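Local coordinates for protein peptidoglycan DD-endopeptidase ShyB (Vibrio cholerae, PDB 2GU1) that hydrolyses the peptide cross-links of cell-wall peptidoglycan as a zinc-dependent endopeptidase, probably to let new glycan strands be inserted, at residues A[33-37]-A[258-262]; A[51-55]-A[67-71]; A[127-132]-A[167-172]; A[201-207]-A[244-249]; A[212-218]-A[232-238]. One frame throughout, in Å; residues are numbered along the deposited sequence.

Contact 1 of 5, residues A[33-37]-A[258-262]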
# COMPACT_ATOMS: atom_id res chain seq x y z
N GLN A 33 3.61 -18.85 13.02
CA GLN A 33 4.61 -18.97 11.95
C GLN A 33 4.05 -19.45 10.61
O GLN A 33 4.54 -19.05 9.54
CB GLN A 33 5.76 -19.90 12.38
CG GLN A 33 6.62 -19.35 13.51
CD GLN A 33 6.73 -17.84 13.45
OE1 GLN A 33 6.02 -17.12 14.15
NE2 GLN A 33 7.61 -17.35 12.58
N LYS A 34 3.03 -20.29 10.64
CA LYS A 34 2.44 -20.77 9.39
C LYS A 34 1.66 -19.65 8.71
O LYS A 34 1.60 -19.58 7.47
CB LYS A 34 1.53 -21.98 9.64
CG LYS A 34 2.27 -23.25 10.07
CD LYS A 34 3.50 -23.51 9.19
CE LYS A 34 3.16 -23.54 7.69
NZ LYS A 34 4.38 -23.48 6.81
N ILE A 35 1.06 -18.78 9.52
CA ILE A 35 0.30 -17.65 8.99
C ILE A 35 1.28 -16.62 8.41
O ILE A 35 1.06 -16.10 7.31
CB ILE A 35 -0.55 -16.99 10.11
CG1 ILE A 35 -1.66 -17.96 10.54
CG2 ILE A 35 -1.13 -15.67 9.64
CD1 ILE A 35 -2.59 -18.39 9.42
N LEU A 36 2.35 -16.34 9.14
CA LEU A 36 3.37 -15.40 8.69
C LEU A 36 4.01 -15.91 7.40
O LEU A 36 4.31 -15.13 6.48
CB LEU A 36 4.43 -15.24 9.78
CG LEU A 36 4.34 -14.03 10.72
CD1 LEU A 36 2.90 -13.67 11.00
CD2 LEU A 36 5.11 -14.33 12.00
N SER A 37 4.20 -17.22 7.32
CA SER A 37 4.80 -17.86 6.16
C SER A 37 4.00 -17.65 4.88
O SER A 37 4.55 -17.30 3.84
CB SER A 37 4.96 -19.36 6.40
OG SER A 37 5.58 -19.98 5.28
N LYS A 258 10.84 -5.73 10.13
CA LYS A 258 11.70 -6.90 10.11
C LYS A 258 10.71 -8.06 10.20
O LYS A 258 10.14 -8.32 11.26
CB LYS A 258 12.64 -6.93 11.32
CG LYS A 258 13.80 -7.91 11.16
CD LYS A 258 13.32 -9.33 10.88
CE LYS A 258 14.34 -10.12 10.06
NZ LYS A 258 13.84 -11.48 9.69
N HIS A 259 10.49 -8.73 9.08
CA HIS A 259 9.55 -9.84 9.01
C HIS A 259 10.29 -11.17 9.02
O HIS A 259 11.34 -11.32 8.38
CB HIS A 259 8.72 -9.67 7.73
CG HIS A 259 7.54 -10.59 7.63
ND1 HIS A 259 7.66 -11.92 7.29
CD2 HIS A 259 6.22 -10.35 7.78
CE1 HIS A 259 6.45 -12.46 7.23
NE2 HIS A 259 5.56 -11.53 7.53
N PRO A 260 9.77 -12.16 9.76
CA PRO A 260 10.41 -13.48 9.84
C PRO A 260 10.66 -14.13 8.48
O PRO A 260 11.64 -14.85 8.29
CB PRO A 260 9.43 -14.30 10.69
CG PRO A 260 8.75 -13.25 11.53
CD PRO A 260 8.54 -12.12 10.56
N TYR A 261 9.76 -13.87 7.53
CA TYR A 261 9.87 -14.46 6.21
C TYR A 261 10.25 -13.49 5.10
O TYR A 261 11.01 -13.85 4.19
CB TYR A 261 8.56 -15.18 5.89
CG TYR A 261 8.33 -16.33 6.84
CD1 TYR A 261 8.93 -17.57 6.63
CD2 TYR A 261 7.61 -16.15 8.02
CE1 TYR A 261 8.83 -18.60 7.56
CE2 TYR A 261 7.50 -17.17 8.97
CZ TYR A 261 8.11 -18.39 8.73
OH TYR A 261 8.03 -19.39 9.68
N ALA A 262 9.73 -12.27 5.17
CA ALA A 262 10.06 -11.27 4.16
C ALA A 262 11.36 -10.58 4.54
O ALA A 262 11.89 -9.76 3.79
CB ALA A 262 8.93 -10.25 4.05

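Contact 2 of 5, residues A[51-55]-A[67-71]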
# COMPACT_ATOMS: atom_id res chain seq x y z
N GLY A 51 -9.83 -1.04 14.55
CA GLY A 51 -11.13 -0.96 13.91
C GLY A 51 -11.39 -2.09 12.93
O GLY A 51 -12.54 -2.43 12.66
N GLU A 52 -10.32 -2.67 12.38
CA GLU A 52 -10.49 -3.78 11.46
C GLU A 52 -10.81 -4.98 12.34
O GLU A 52 -10.67 -4.91 13.56
CB GLU A 52 -9.21 -4.01 10.64
CG GLU A 52 -8.80 -2.79 9.83
CD GLU A 52 -7.55 -3.02 9.01
OE1 GLU A 52 -6.64 -3.71 9.49
OE2 GLU A 52 -7.48 -2.50 7.88
N GLU A 53 -11.23 -6.08 11.73
CA GLU A 53 -11.59 -7.25 12.51
C GLU A 53 -10.94 -8.53 12.03
O GLU A 53 -10.77 -8.73 10.83
CB GLU A 53 -13.11 -7.47 12.47
CG GLU A 53 -13.94 -6.32 13.01
CD GLU A 53 -15.42 -6.59 12.85
OE1 GLU A 53 -15.90 -7.63 13.35
OE2 GLU A 53 -16.11 -5.76 12.20
N LEU A 54 -10.59 -9.38 12.99
CA LEU A 54 -10.01 -10.67 12.69
C LEU A 54 -11.05 -11.69 13.17
O LEU A 54 -11.65 -11.53 14.23
CB LEU A 54 -8.69 -10.88 13.42
CG LEU A 54 -7.47 -10.05 12.99
CD1 LEU A 54 -6.27 -10.41 13.86
CD2 LEU A 54 -7.16 -10.31 11.52
N GLU A 55 -11.28 -12.71 12.36
CA GLU A 55 -12.24 -13.74 12.73
C GLU A 55 -11.47 -15.05 12.76
O GLU A 55 -10.88 -15.44 11.75
CB GLU A 55 -13.35 -13.77 11.67
CG GLU A 55 -14.51 -14.70 11.95
CD GLU A 55 -15.70 -14.41 11.05
OE1 GLU A 55 -15.49 -13.96 9.90
OE2 GLU A 55 -16.86 -14.62 11.49
N LEU A 67 -8.50 -18.26 9.47
CA LEU A 67 -8.43 -16.87 9.92
C LEU A 67 -8.95 -15.97 8.80
O LEU A 67 -8.54 -16.12 7.65
CB LEU A 67 -6.98 -16.48 10.23
CG LEU A 67 -6.69 -14.97 10.33
CD1 LEU A 67 -7.28 -14.43 11.62
CD2 LEU A 67 -5.18 -14.72 10.28
N ILE A 68 -9.86 -15.06 9.14
CA ILE A 68 -10.39 -14.12 8.16
C ILE A 68 -10.02 -12.72 8.63
O ILE A 68 -10.39 -12.31 9.74
CB ILE A 68 -11.93 -14.21 8.01
CG1 ILE A 68 -12.35 -15.63 7.60
CG2 ILE A 68 -12.41 -13.26 6.92
CD1 ILE A 68 -12.29 -16.62 8.74
N TYR A 69 -9.27 -12.00 7.80
CA TYR A 69 -8.87 -10.64 8.12
C TYR A 69 -9.77 -9.70 7.33
O TYR A 69 -9.63 -9.54 6.12
CB TYR A 69 -7.38 -10.44 7.76
CG TYR A 69 -6.87 -9.00 7.75
CD1 TYR A 69 -7.45 -8.02 8.57
CD2 TYR A 69 -5.80 -8.63 6.94
CE1 TYR A 69 -6.96 -6.70 8.57
CE2 TYR A 69 -5.30 -7.33 6.94
CZ TYR A 69 -5.89 -6.37 7.75
OH TYR A 69 -5.40 -5.08 7.73
N HIS A 70 -10.74 -9.12 8.04
CA HIS A 70 -11.68 -8.17 7.44
C HIS A 70 -11.04 -6.79 7.38
O HIS A 70 -11.09 -6.03 8.35
CB HIS A 70 -12.97 -8.12 8.28
CG HIS A 70 -13.75 -9.40 8.27
ND1 HIS A 70 -14.57 -9.77 7.23
CD2 HIS A 70 -13.80 -10.41 9.17
CE1 HIS A 70 -15.10 -10.96 7.48
NE2 HIS A 70 -14.65 -11.37 8.66
N MET A 71 -10.42 -6.47 6.24
CA MET A 71 -9.78 -5.17 6.06
C MET A 71 -10.85 -4.08 5.97
O MET A 71 -10.62 -2.94 6.38
CB MET A 71 -8.93 -5.18 4.78
CG MET A 71 -7.67 -6.00 4.93
SD MET A 71 -7.01 -6.64 3.38
CE MET A 71 -7.81 -8.23 3.33

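Contact 3 of 5, residues A[127-132]-A[167-172]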
# COMPACT_ATOMS: atom_id res chain seq x y z
N ASN A 127 -2.69 15.07 0.50
CA ASN A 127 -2.66 14.62 -0.89
C ASN A 127 -2.86 15.82 -1.81
O ASN A 127 -2.15 15.99 -2.80
CB ASN A 127 -3.75 13.56 -1.13
CG ASN A 127 -3.71 12.97 -2.54
OD1 ASN A 127 -2.68 13.05 -3.23
ND2 ASN A 127 -4.81 12.37 -2.96
N ILE A 128 -3.83 16.66 -1.47
CA ILE A 128 -4.13 17.84 -2.27
C ILE A 128 -2.95 18.81 -2.33
O ILE A 128 -2.54 19.24 -3.42
CB ILE A 128 -5.37 18.58 -1.72
CG1 ILE A 128 -6.62 17.72 -1.92
CG2 ILE A 128 -5.54 19.92 -2.43
CD1 ILE A 128 -7.88 18.27 -1.29
N THR A 129 -2.39 19.17 -1.18
CA THR A 129 -1.27 20.10 -1.16
C THR A 129 -0.06 19.51 -1.89
O THR A 129 0.70 20.24 -2.54
CB THR A 129 -0.87 20.51 0.28
OG1 THR A 129 -0.63 19.34 1.07
CG2 THR A 129 -1.98 21.33 0.92
N GLN A 130 0.10 18.19 -1.81
CA GLN A 130 1.20 17.50 -2.47
C GLN A 130 1.06 17.63 -3.99
O GLN A 130 1.98 18.06 -4.67
CB GLN A 130 1.20 16.02 -2.09
CG GLN A 130 2.15 15.15 -2.90
CD GLN A 130 1.78 13.67 -2.85
OE1 GLN A 130 0.68 13.27 -3.23
NE2 GLN A 130 2.72 12.84 -2.38
N VAL A 131 -0.11 17.25 -4.50
CA VAL A 131 -0.38 17.31 -5.93
C VAL A 131 -0.25 18.72 -6.52
O VAL A 131 0.34 18.90 -7.58
CB VAL A 131 -1.81 16.78 -6.25
CG1 VAL A 131 -2.20 17.12 -7.68
CG2 VAL A 131 -1.87 15.28 -6.02
N MET A 132 -0.80 19.70 -5.82
CA MET A 132 -0.79 21.08 -6.31
C MET A 132 0.41 21.96 -5.92
O MET A 132 0.44 23.14 -6.27
CB MET A 132 -2.07 21.80 -5.86
CG MET A 132 -3.37 21.08 -6.21
SD MET A 132 -3.56 20.87 -7.98
CE MET A 132 -4.13 22.45 -8.46
N ILE A 167 -9.72 10.81 -4.41
CA ILE A 167 -9.92 12.15 -4.97
C ILE A 167 -9.74 12.01 -6.48
O ILE A 167 -8.74 11.45 -6.94
CB ILE A 167 -8.86 13.14 -4.43
CG1 ILE A 167 -8.89 13.14 -2.90
CG2 ILE A 167 -9.09 14.51 -5.03
CD1 ILE A 167 -7.97 14.19 -2.26
N LYS A 168 -10.70 12.53 -7.24
CA LYS A 168 -10.65 12.44 -8.69
C LYS A 168 -10.33 13.75 -9.38
O LYS A 168 -9.75 13.76 -10.46
CB LYS A 168 -11.99 11.89 -9.23
CG LYS A 168 -12.42 10.57 -8.57
CD LYS A 168 -11.23 9.62 -8.34
CE LYS A 168 -11.25 8.40 -9.27
NZ LYS A 168 -11.20 8.75 -10.72
N ALA A 169 -10.71 14.86 -8.76
CA ALA A 169 -10.46 16.17 -9.34
C ALA A 169 -10.24 17.22 -8.26
O ALA A 169 -10.82 17.16 -7.18
CB ALA A 169 -11.63 16.57 -10.24
N ILE A 170 -9.41 18.20 -8.60
CA ILE A 170 -9.06 19.28 -7.68
C ILE A 170 -9.10 20.58 -8.49
O ILE A 170 -8.46 20.68 -9.53
CB ILE A 170 -7.63 19.09 -7.13
CG1 ILE A 170 -7.55 17.78 -6.33
CG2 ILE A 170 -7.22 20.27 -6.28
CD1 ILE A 170 -6.16 17.43 -5.86
N SER A 171 -9.87 21.56 -8.03
CA SER A 171 -9.92 22.82 -8.76
C SER A 171 -9.99 24.00 -7.80
O SER A 171 -10.75 23.98 -6.83
CB SER A 171 -11.13 22.86 -9.70
OG SER A 171 -12.32 23.11 -8.98
N PHE A 172 -9.17 25.01 -8.07
CA PHE A 172 -9.14 26.21 -7.25
C PHE A 172 -9.58 27.42 -8.06
O PHE A 172 -9.09 27.66 -9.16
CB PHE A 172 -7.73 26.46 -6.69
CG PHE A 172 -7.35 25.56 -5.55
CD1 PHE A 172 -6.90 24.26 -5.79
CD2 PHE A 172 -7.43 26.00 -4.24
CE1 PHE A 172 -6.54 23.42 -4.73
CE2 PHE A 172 -7.07 25.17 -3.17
CZ PHE A 172 -6.63 23.88 -3.42

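Contact 4 of 5, residues A[201-207]-A[244-249]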
# COMPACT_ATOMS: atom_id res chain seq x y z
N PHE A 201 8.19 7.41 -12.78
CA PHE A 201 9.02 6.50 -12.00
C PHE A 201 10.16 5.93 -12.82
O PHE A 201 10.13 5.95 -14.05
CB PHE A 201 8.18 5.31 -11.52
CG PHE A 201 6.96 5.68 -10.73
CD1 PHE A 201 5.75 5.01 -10.94
CD2 PHE A 201 7.02 6.65 -9.74
CE1 PHE A 201 4.63 5.29 -10.16
CE2 PHE A 201 5.90 6.94 -8.95
CZ PHE A 201 4.71 6.26 -9.16
N ASN A 202 11.17 5.42 -12.13
CA ASN A 202 12.26 4.75 -12.80
C ASN A 202 11.76 3.31 -12.88
O ASN A 202 10.99 2.87 -12.03
CB ASN A 202 13.54 4.80 -11.97
CG ASN A 202 14.19 6.17 -11.98
OD1 ASN A 202 14.10 6.89 -12.97
ND2 ASN A 202 14.86 6.52 -10.89
N ARG A 203 12.17 2.59 -13.91
CA ARG A 203 11.73 1.20 -14.05
C ARG A 203 12.41 0.25 -13.05
O ARG A 203 11.77 -0.64 -12.50
CB ARG A 203 12.03 0.72 -15.47
CG ARG A 203 11.76 -0.76 -15.69
CD ARG A 203 10.28 -1.04 -15.68
NE ARG A 203 9.64 -0.53 -16.89
CZ ARG A 203 8.33 -0.53 -17.11
NH1 ARG A 203 7.49 -1.01 -16.19
NH2 ARG A 203 7.86 -0.04 -18.26
N TYR A 204 13.70 0.47 -12.80
CA TYR A 204 14.51 -0.38 -11.92
C TYR A 204 14.91 0.20 -10.57
O TYR A 204 15.24 1.38 -10.46
CB TYR A 204 15.79 -0.80 -12.65
CG TYR A 204 15.53 -1.56 -13.94
CD1 TYR A 204 15.15 -2.89 -13.91
CD2 TYR A 204 15.63 -0.92 -15.17
CE1 TYR A 204 14.87 -3.59 -15.09
CE2 TYR A 204 15.35 -1.60 -16.35
CZ TYR A 204 14.97 -2.93 -16.31
OH TYR A 204 14.69 -3.60 -17.48
N PRO A 205 14.90 -0.63 -9.51
CA PRO A 205 15.27 -0.24 -8.15
C PRO A 205 16.76 -0.49 -7.87
O PRO A 205 17.22 -0.31 -6.74
CB PRO A 205 14.38 -1.12 -7.28
CG PRO A 205 14.38 -2.42 -8.06
CD PRO A 205 14.20 -1.94 -9.50
N VAL A 206 17.50 -0.93 -8.89
CA VAL A 206 18.92 -1.21 -8.73
C VAL A 206 19.71 -0.75 -9.97
O VAL A 206 19.13 -0.46 -11.03
CB VAL A 206 19.20 -2.72 -8.51
CG1 VAL A 206 18.58 -3.20 -7.19
CG2 VAL A 206 18.64 -3.52 -9.68
N ASP A 207 21.03 -0.69 -9.82
CA ASP A 207 21.90 -0.28 -10.91
C ASP A 207 21.96 -1.33 -12.01
O ASP A 207 21.67 -2.51 -11.78
CB ASP A 207 23.30 0.04 -10.38
CG ASP A 207 23.31 1.24 -9.46
OD1 ASP A 207 22.77 2.31 -9.84
OD2 ASP A 207 23.88 1.14 -8.35
N PRO A 244 23.37 -1.59 -3.52
CA PRO A 244 22.45 -0.48 -3.24
C PRO A 244 21.08 -0.68 -3.88
O PRO A 244 20.96 -1.17 -5.00
CB PRO A 244 23.19 0.73 -3.80
CG PRO A 244 23.93 0.15 -4.97
CD PRO A 244 24.49 -1.13 -4.36
N VAL A 245 20.05 -0.28 -3.14
CA VAL A 245 18.66 -0.39 -3.59
C VAL A 245 18.14 1.04 -3.59
O VAL A 245 18.36 1.77 -2.63
CB VAL A 245 17.82 -1.25 -2.60
CG1 VAL A 245 16.36 -1.26 -3.00
CG2 VAL A 245 18.37 -2.66 -2.55
N TYR A 246 17.47 1.43 -4.67
CA TYR A 246 16.96 2.79 -4.79
C TYR A 246 15.46 2.84 -4.99
O TYR A 246 14.87 1.92 -5.56
CB TYR A 246 17.60 3.48 -6.00
CG TYR A 246 19.10 3.35 -6.06
CD1 TYR A 246 19.93 4.27 -5.42
CD2 TYR A 246 19.69 2.30 -6.77
CE1 TYR A 246 21.32 4.15 -5.49
CE2 TYR A 246 21.08 2.17 -6.84
CZ TYR A 246 21.88 3.10 -6.20
OH TYR A 246 23.25 2.99 -6.30
N SER A 247 14.84 3.93 -4.53
CA SER A 247 13.41 4.11 -4.70
C SER A 247 13.17 4.41 -6.17
O SER A 247 13.93 5.16 -6.79
CB SER A 247 12.89 5.29 -3.87
OG SER A 247 11.52 5.56 -4.16
N THR A 248 12.12 3.82 -6.73
CA THR A 248 11.81 4.04 -8.14
C THR A 248 10.98 5.32 -8.32
O THR A 248 10.58 5.65 -9.43
CB THR A 248 11.05 2.85 -8.72
OG1 THR A 248 9.98 2.48 -7.83
CG2 THR A 248 12.00 1.66 -8.89
N GLY A 249 10.73 6.02 -7.22
CA GLY A 249 9.95 7.25 -7.34
C GLY A 249 9.95 8.13 -6.10
O GLY A 249 10.35 7.71 -5.02
O HOH W 1 15.51 4.07 -8.83
O HOH W 2 22.38 -1.53 -7.47

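Contact 5 of 5, residues A[212-218]-A[232-238]. With ZN (zinc ion), chain B.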
# COMPACT_ATOMS: atom_id res chain seq x y z
N GLN A 212 19.48 -8.11 -13.71
CA GLN A 212 19.08 -9.43 -14.19
C GLN A 212 17.92 -9.93 -13.34
O GLN A 212 18.02 -9.99 -12.11
CB GLN A 212 20.24 -10.43 -14.08
CG GLN A 212 19.83 -11.86 -14.40
CD GLN A 212 20.94 -12.88 -14.20
OE1 GLN A 212 20.72 -14.09 -14.34
NE2 GLN A 212 22.14 -12.40 -13.88
N ILE A 213 16.82 -10.29 -13.99
CA ILE A 213 15.64 -10.79 -13.28
C ILE A 213 15.74 -12.32 -13.18
O ILE A 213 15.77 -13.01 -14.19
CB ILE A 213 14.34 -10.40 -14.02
CG1 ILE A 213 14.22 -8.87 -14.06
CG2 ILE A 213 13.14 -11.00 -13.33
CD1 ILE A 213 13.05 -8.37 -14.89
N THR A 214 15.79 -12.83 -11.95
CA THR A 214 15.89 -14.27 -11.73
C THR A 214 14.52 -14.93 -11.57
O THR A 214 14.41 -16.15 -11.59
CB THR A 214 16.75 -14.58 -10.48
OG1 THR A 214 16.18 -13.94 -9.33
CG2 THR A 214 18.17 -14.07 -10.67
N SER A 215 13.49 -14.10 -11.42
CA SER A 215 12.12 -14.58 -11.26
C SER A 215 11.17 -13.38 -11.35
O SER A 215 11.21 -12.50 -10.51
CB SER A 215 11.95 -15.27 -9.91
OG SER A 215 10.60 -15.66 -9.71
N GLY A 216 10.33 -13.37 -12.38
CA GLY A 216 9.41 -12.26 -12.57
C GLY A 216 8.06 -12.41 -11.91
O GLY A 216 7.79 -13.41 -11.25
N PHE A 217 7.21 -11.41 -12.11
CA PHE A 217 5.86 -11.37 -11.56
C PHE A 217 5.03 -12.51 -12.16
O PHE A 217 5.04 -12.71 -13.37
CB PHE A 217 5.21 -10.03 -11.92
CG PHE A 217 3.83 -9.83 -11.34
CD1 PHE A 217 3.66 -9.40 -10.03
CD2 PHE A 217 2.69 -10.02 -12.13
CE1 PHE A 217 2.38 -9.16 -9.51
CE2 PHE A 217 1.41 -9.78 -11.62
CZ PHE A 217 1.26 -9.35 -10.31
N ASN A 218 4.30 -13.24 -11.31
CA ASN A 218 3.45 -14.34 -11.78
C ASN A 218 2.44 -14.73 -10.71
O ASN A 218 2.74 -15.53 -9.82
CB ASN A 218 4.29 -15.56 -12.17
CG ASN A 218 3.42 -16.74 -12.60
OD1 ASN A 218 2.26 -16.57 -12.98
ND2 ASN A 218 4.00 -17.94 -12.56
N HIS A 232 3.71 -15.11 -7.11
CA HIS A 232 4.96 -14.39 -6.89
C HIS A 232 4.52 -12.99 -7.29
O HIS A 232 4.40 -12.68 -8.47
CB HIS A 232 6.07 -14.87 -7.81
CG HIS A 232 7.39 -14.22 -7.53
ND1 HIS A 232 8.14 -13.60 -8.50
CD2 HIS A 232 8.09 -14.10 -6.37
CE1 HIS A 232 9.25 -13.12 -7.96
NE2 HIS A 232 9.24 -13.41 -6.67
N ASN A 233 4.25 -12.17 -6.29
CA ASN A 233 3.77 -10.81 -6.51
C ASN A 233 4.82 -9.73 -6.69
O ASN A 233 4.56 -8.55 -6.44
CB ASN A 233 2.82 -10.44 -5.37
CG ASN A 233 1.50 -11.20 -5.44
OD1 ASN A 233 0.95 -11.62 -4.42
ND2 ASN A 233 0.99 -11.38 -6.65
N GLY A 234 6.02 -10.11 -7.13
CA GLY A 234 7.06 -9.13 -7.33
C GLY A 234 8.09 -9.59 -8.34
O GLY A 234 7.93 -10.64 -8.97
N THR A 235 9.15 -8.81 -8.51
CA THR A 235 10.21 -9.16 -9.45
C THR A 235 11.51 -9.36 -8.67
O THR A 235 11.85 -8.54 -7.81
CB THR A 235 10.41 -8.04 -10.49
OG1 THR A 235 9.17 -7.77 -11.15
CG2 THR A 235 11.44 -8.43 -11.51
N ASP A 236 12.23 -10.44 -8.95
CA ASP A 236 13.49 -10.70 -8.26
C ASP A 236 14.69 -10.29 -9.10
O ASP A 236 14.82 -10.73 -10.25
CB ASP A 236 13.61 -12.19 -7.91
CG ASP A 236 12.56 -12.63 -6.93
OD1 ASP A 236 11.87 -11.74 -6.38
OD2 ASP A 236 12.43 -13.84 -6.69
N PHE A 237 15.56 -9.45 -8.54
CA PHE A 237 16.77 -8.98 -9.21
C PHE A 237 17.99 -9.66 -8.59
O PHE A 237 18.05 -9.88 -7.37
CB PHE A 237 16.91 -7.45 -9.08
CG PHE A 237 15.87 -6.68 -9.86
CD1 PHE A 237 15.88 -6.69 -11.25
CD2 PHE A 237 14.87 -5.98 -9.20
CE1 PHE A 237 14.91 -6.01 -11.98
CE2 PHE A 237 13.89 -5.30 -9.91
CZ PHE A 237 13.90 -5.31 -11.30
N ALA A 238 18.96 -10.01 -9.44
CA ALA A 238 20.16 -10.70 -9.01
C ALA A 238 21.17 -9.78 -8.34
O ALA A 238 22.19 -9.42 -8.92
CB ALA A 238 20.81 -11.39 -10.20
ZN ZN B . 10.44 -12.63 -5.24
O HOH W 3 14.79 -15.50 -7.31
O HOH W 4 8.46 -9.04 -13.49

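Contact 1 of 5, residues A[33-37]-A[258-262]
Tyr-261 lays one face of its ring on the helix, with Ser-37 CA over the ring centre, 3.8 Å from the centroid and 12° off the normal, in a CH-pi contact; His-259 CE1 lies in plane at the edge of the same ring. The imidazole of His-259 has Pro-260 CD over one face and Leu-36 O at its edge, 3.5 Å from CE1. Two backbone N-H groups of its own turn help to fix its rotation, since ND1 accepts from Tyr-261 N at 2.9 Å and, from well out of the ring plane, from Ala-262 N at 3.0 Å. A histidine suits this corner because ND1 can accept from the turn while the neighbouring CE1 meets the helix carbonyl of Leu-36. The helix, 29-38, belongs to the LysM-like N-terminal domain, and the turn follows strand 251-259 of the M23 peptidase domain, so this is an interdomain surface, with the side chain of Tyr-261 about 12 Å from the zinc ion. Gln-33 bends at its second torsion (chi2 -33°), which brings NE2 to within 3.6 Å of Tyr-261 CE2, the amide and ring planes 26° apart. Leu-36 touches both Tyr-261 and Pro-260: its CB rests 3.7 Å from Tyr-261 CE2, and its CD2 branch reaches Pro-260 CG at 3.8 Å. The rigid proline ring gives that methyl a firm apolar seat. Beyond the helix, His-259 also touches Asp-46.

Contact 2 of 5, residues A[51-55]-A[67-71]
Glu-53, Leu-54 and Glu-55 pair with His-70, Tyr-69 and Ile-68 in an antiparallel ladder whose strand directions are 163° apart, the Glu-55/Ile-68 pair being bonded both ways at 2.8 Å (Glu-55 N to Ile-68 O, Ile-68 N to Glu-55 O). This is the hairpin of strands 53-58 and 64-70 in the LysM-like domain. On one face, Leu-54 CD2 packs 3.7 Å from Tyr-69 CD1, an apolar branch against the aromatic ring. The tyrosine's hydroxyl donates to Glu-52 OE1 at 2.6 Å, on the syn side but tilted out of the carboxylate plane; Gln-49 N is a second donor to that oxygen. On the other face His-70 sends NE2 to Glu-55 OE1 at 3.0 Å. That bond is almost straight (175°) and lies in the imidazole plane, but reaches the carboxylate from above its own plane, while Ile-68 CG2 supports one face of the ring. Glu-55, whose other oxygen makes a long, weak ion pair with Arg-7, would probably stabilise a protonated imidazole across the two strands.

Contact 3 of 5, residues A[127-132]-A[167-172]
Ile-128 pushes its CG1 between two isoleucines of the strand, 3.8 Å from Ile-167 CD1 and 4.0 Å from Ile-170 CD1, crossing the Ile-167 side chain at about a right angle. Ile-170 is the answering bump: its CD1 enters the hollow between Ile-128 and Val-131, and its CG2 comes 3.9 Å from Met-132 CG. Met-132, bent at both chi2 and chi3 (-60° and -81°), slides past Ile-170 in the opposite direction, its unbranched, flexible chain following the contour of that residue. Phe-172 closes the row, its edge facing Ile-128 CG2 at 4.2 Å from CZ. A classic beta bulge, where Lys-168 and Ala-169 both face Leu-151, shifts the alternation of the strand, and Ile-167, Ile-170 and Phe-172 can therefore all turn to the helix. The axes lie 10.3 Å apart at 69°. Helix 122-132 thus lies on the sheet of the Csd3-type domain across strands 147-157, 160-173 and 179-183, with Phe-111 of helix 111-117 touching Ile-128 and meeting Phe-172 edge-to-face.

Contact 4 of 5, residues A[201-207]-A[244-249]
Three direct hydrogen bonds join Tyr-246 and Thr-248 to the 201-207 segment. Tyr-246 N gives a nearly straight bond (174°) to Pro-205 O at 2.7 Å, and Asn-202 N donates to Thr-248 O at 2.8 Å. The third comes from a side chain: Tyr-246 OH reaches Asp-207 OD2 at 2.8 Å on its syn side, slightly out of the carboxylate plane, the oxygen lying in plane at the ring's edge. Two waters extend this polar network, one bridging Asn-202 ND2, Tyr-204 O and Ser-247 O, the other binding Asp-207 N, Asp-207 OD2 and Pro-244 O. The apolar contacts are fewer. Thr-248 CG2 lies 4.0 Å from Pro-205 CB, and Phe-201 brings CD2 to 3.8 Å from Gly-249 CA, an approach that the bare glycine permits. Pro-205 also packs on Leu-312 and Phe-314 of strand 312-318, which includes the zinc ligand His-313. Pro-205, with no N-H to give, joins the backbone pairing through its carbonyl only. With two donors at OD2, Asp-207 is probably kept charged.

Contact 5 of 5, residues A[212-218]-A[232-238]
The zinc site of the M23 peptidase fold is built here, where His-232 and Asp-236 of the HxxxD sequence motif lie beside the antiparallel segment 212-218. His-232 NE2 and Asp-236 OD1 each bind the zinc ion at 2.0 Å, and His-313 of strand 312-318 is the third protein ligand. From the second shell, Gly-216 O holds the histidine: ND1 donates to it at 2.8 Å along a line of 168° that stays in the ring plane, though it comes from above the carbonyl plane. Ser-215 OG merely lies over one face, 3.4 Å from His-232 CE1. CG of His-232 is turned away from its own backbone nitrogen (chi1 -175°), which points the imidazole along this segment toward the metal. In the catalytic domain's curled sheet, strand 213-215 lies at the edge, and 235-237 joins it to 312-318. The chain turns a corner at Thr-214, whose N bonds to Asp-236 O, and a water links Thr-214 OG1 to Asp-236 OD2. Asn-218 and His-232 pair backbone to backbone, both bonds 2.9 Å (Asn-218 N to His-232 O, His-232 N to Asn-218 O). On the strand face away from Asp-236, Ile-213 CG1 packs 3.6 Å from Phe-237 CE1. Phe-217 turns its ring edge to the backbone of Asn-233, beside Pro-322.

Contact 2 and contact 3 close first along the chain, inside the LysM-like and Csd3-type domains respectively, with centres 32 Å apart. Contact 5 is nested within the loop closed by contact 4, and all four lie within the long loop that contact 1 closes. Contacts 4 and 5 are neighbours, 14 Å between centres, and touch where Pro-205 and Tyr-204 pack on Phe-237; they join segments 201-207 and 212-218 to the peptidase core. Contacts 1 and 5 reach the same curled sheet, their centres 19 Å apart. Ile-35 on Leu-67 ties the helix of contact 1 to the hairpin of contact 2, and contact 1 itself sets that domain against the peptidase domain, while contact 3 lies opposite contact 1 across the chain's centre.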